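Local coordinates for protein fervidolysin (PDB 1R6V) that degrades keratin into peptides as a subtilisin-like serine protease, letting its bacterium grow on native feathers, at residues Thr207-Lys212 with Ala224-Ile229. The protein carries 1 engineered substitution. Residues are numbered along the deposited sequence; the frame is centred on the assembly and turned at random.
Sequences TIAAKK and AKIMPI. With CA (calcium ion), chain B.
Ala224 faces Ala209. Each CB points toward the other segment. The CA of Ala224 lies 6.1 Å from the CA of Ala209, the nearest backbone approach of the two segments. The carbonyl O of Ala224 lies 4.1 Å from Ala209 CB, a plain van der Waals neighbour. No hydrogen bond joins the two segments. Lys225 turns its CB away. Ile226 turns back toward the helix and makes the apolar contact. Its CG1 is anti to the carbonyl carbon (chi1 -59°), and chi2 of -66° bends CD1 from there onto Ile208 and Ala209. Ile226 CD1 sits 3.8 Å from Ile208 CG2. Ile226 CD1 is 4.0 Å from Ala209 CB. CG1 of Ile226 also lies 4.0 Å from Ala209 CB. On Ile208 the short branch does the touching; chi1 of -67° sets CG1 beside the backbone N and leaves CG2 anti to that N. The fold is that of the subtilisin catalytic domain. Helix 200-209 packs here on the mainly parallel central sheet, against strand 225-230 and its neighbour 157-162. Val160 of that neighbour touches both isoleucines, and Pro385 and Thr388 of helix 380-397 also touch Ile208. The side chain of Ile208 is about 8 Å from that of Asp162, inferred to belong to the charge relay system. Two residues after Ala209, Lys211 O binds the calcium ion at 2.3 Å, with Glu129, Asp171, Asp213, Lys215 and Ile217 as the other ligands.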
loop_
_atom_site.group_PDB
_atom_site.type_symbol
_atom_site.label_atom_id
_atom_site.label_comp_id
_atom_site.label_asym_id
_atom_site.label_seq_id
_atom_site.Cartn_x
_atom_site.Cartn_y
_atom_site.Cartn_z
ATOM N N THR A 207 15.873 16.436 13.811
ATOM C CA THR A 207 15.928 15.353 14.801
ATOM C C THR A 207 16.885 14.267 14.354
ATOM O O THR A 207 17.603 13.676 15.154
ATOM C CB THR A 207 14.542 14.741 15.006
ATOM O OG1 THR A 207 13.703 15.725 15.629
ATOM C CG2 THR A 207 14.619 13.492 15.875
ATOM N N ILE A 208 16.883 14.029 13.057
ATOM C CA ILE A 208 17.741 13.016 12.451
ATOM C C ILE A 208 19.199 13.441 12.320
ATOM O O ILE A 208 20.105 12.688 12.685
ATOM C CB ILE A 208 17.265 12.659 11.029
ATOM C CG1 ILE A 208 15.913 11.945 11.088
ATOM C CG2 ILE A 208 18.308 11.770 10.326
ATOM C CD1 ILE A 208 15.254 11.781 9.732
ATOM N N ALA A 209 19.428 14.632 11.768
ATOM C CA ALA A 209 20.796 15.068 11.532
ATOM C C ALA A 209 21.168 16.527 11.760
ATOM O O ALA A 209 22.008 17.061 11.031
ATOM C CB ALA A 209 21.192 14.670 10.112
ATOM N N ALA A 210 20.580 17.199 12.740
ATOM C CA ALA A 210 20.997 18.574 12.959
ATOM C C ALA A 210 22.508 18.512 13.230
ATOM O O ALA A 210 23.006 17.604 13.902
ATOM C CB ALA A 210 20.249 19.193 14.148
ATOM N N LYS A 211 23.234 19.481 12.698
ATOM C CA LYS A 211 24.691 19.536 12.818
ATOM C C LYS A 211 25.270 19.618 14.233
ATOM O O LYS A 211 24.789 20.378 15.062
ATOM C CB LYS A 211 25.180 20.726 11.994
ATOM C CG LYS A 211 26.677 20.826 11.767
ATOM C CD LYS A 211 26.986 22.162 11.084
ATOM C CE LYS A 211 28.467 22.325 10.784
ATOM N NZ LYS A 211 28.775 23.658 10.183
ATOM N N LYS A 212 26.304 18.828 14.509
ATOM C CA LYS A 212 26.946 18.896 15.819
ATOM C C LYS A 212 27.960 20.029 15.668
ATOM O O LYS A 212 29.023 19.851 15.077
ATOM C CB LYS A 212 27.650 17.585 16.141
ATOM C CG LYS A 212 28.119 17.479 17.578
ATOM C CD LYS A 212 28.642 16.084 17.842
ATOM C CE LYS A 212 29.065 15.922 19.289
ATOM N NZ LYS A 212 30.085 16.928 19.710
ATOM N N ALA A 224 25.167 11.701 9.385
ATOM C CA ALA A 224 24.367 11.412 8.192
ATOM C C ALA A 224 24.056 12.651 7.366
ATOM O O ALA A 224 24.383 13.769 7.757
ATOM C CB ALA A 224 23.068 10.716 8.590
ATOM N N LYS A 225 23.428 12.435 6.212
ATOM C CA LYS A 225 23.047 13.518 5.317
ATOM C C LYS A 225 21.568 13.355 5.016
ATOM O O LYS A 225 21.059 12.239 4.963
ATOM C CB LYS A 225 23.836 13.460 4.002
ATOM C CG LYS A 225 25.319 13.781 4.152
ATOM C CD LYS A 225 25.513 15.209 4.616
ATOM C CE LYS A 225 26.950 15.681 4.405
ATOM N NZ LYS A 225 27.910 14.889 5.209
ATOM N N ILE A 226 20.901 14.480 4.790
ATOM C CA ILE A 226 19.472 14.498 4.519
ATOM C C ILE A 226 19.173 14.732 3.044
ATOM O O ILE A 226 19.634 15.715 2.457
ATOM C CB ILE A 226 18.782 15.627 5.326
ATOM C CG1 ILE A 226 19.013 15.423 6.828
ATOM C CG2 ILE A 226 17.280 15.679 4.991
ATOM C CD1 ILE A 226 18.360 14.184 7.396
ATOM N N MET A 227 18.379 13.841 2.459
ATOM C CA MET A 227 17.970 13.965 1.056
ATOM C C MET A 227 16.474 14.280 1.067
ATOM O O MET A 227 15.658 13.419 1.358
ATOM C CB MET A 227 18.224 12.646 0.299
ATOM C CG MET A 227 17.609 12.578 -1.122
ATOM S SD MET A 227 17.822 10.895 -1.851
ATOM C CE MET A 227 19.540 11.091 -2.585
ATOM N N PRO A 228 16.101 15.533 0.779
ATOM C CA PRO A 228 14.675 15.868 0.779
ATOM C C PRO A 228 13.917 15.391 -0.465
ATOM O O PRO A 228 14.388 15.559 -1.596
ATOM C CB PRO A 228 14.666 17.395 0.914
ATOM C CG PRO A 228 16.007 17.811 0.413
ATOM C CD PRO A 228 16.950 16.736 0.831
ATOM N N ILE A 229 12.770 14.759 -0.234
ATOM C CA ILE A 229 11.886 14.290 -1.301
ATOM C C ILE A 229 10.562 14.959 -0.974
ATOM O O ILE A 229 9.939 14.671 0.050
ATOM C CB ILE A 229 11.710 12.745 -1.313
ATOM C CG1 ILE A 229 13.075 12.042 -1.434
ATOM C CG2 ILE A 229 10.758 12.348 -2.462
ATOM C CD1 ILE A 229 13.821 12.224 -2.797
HETATM CA CA CA B . 23.906 22.066 16.316
#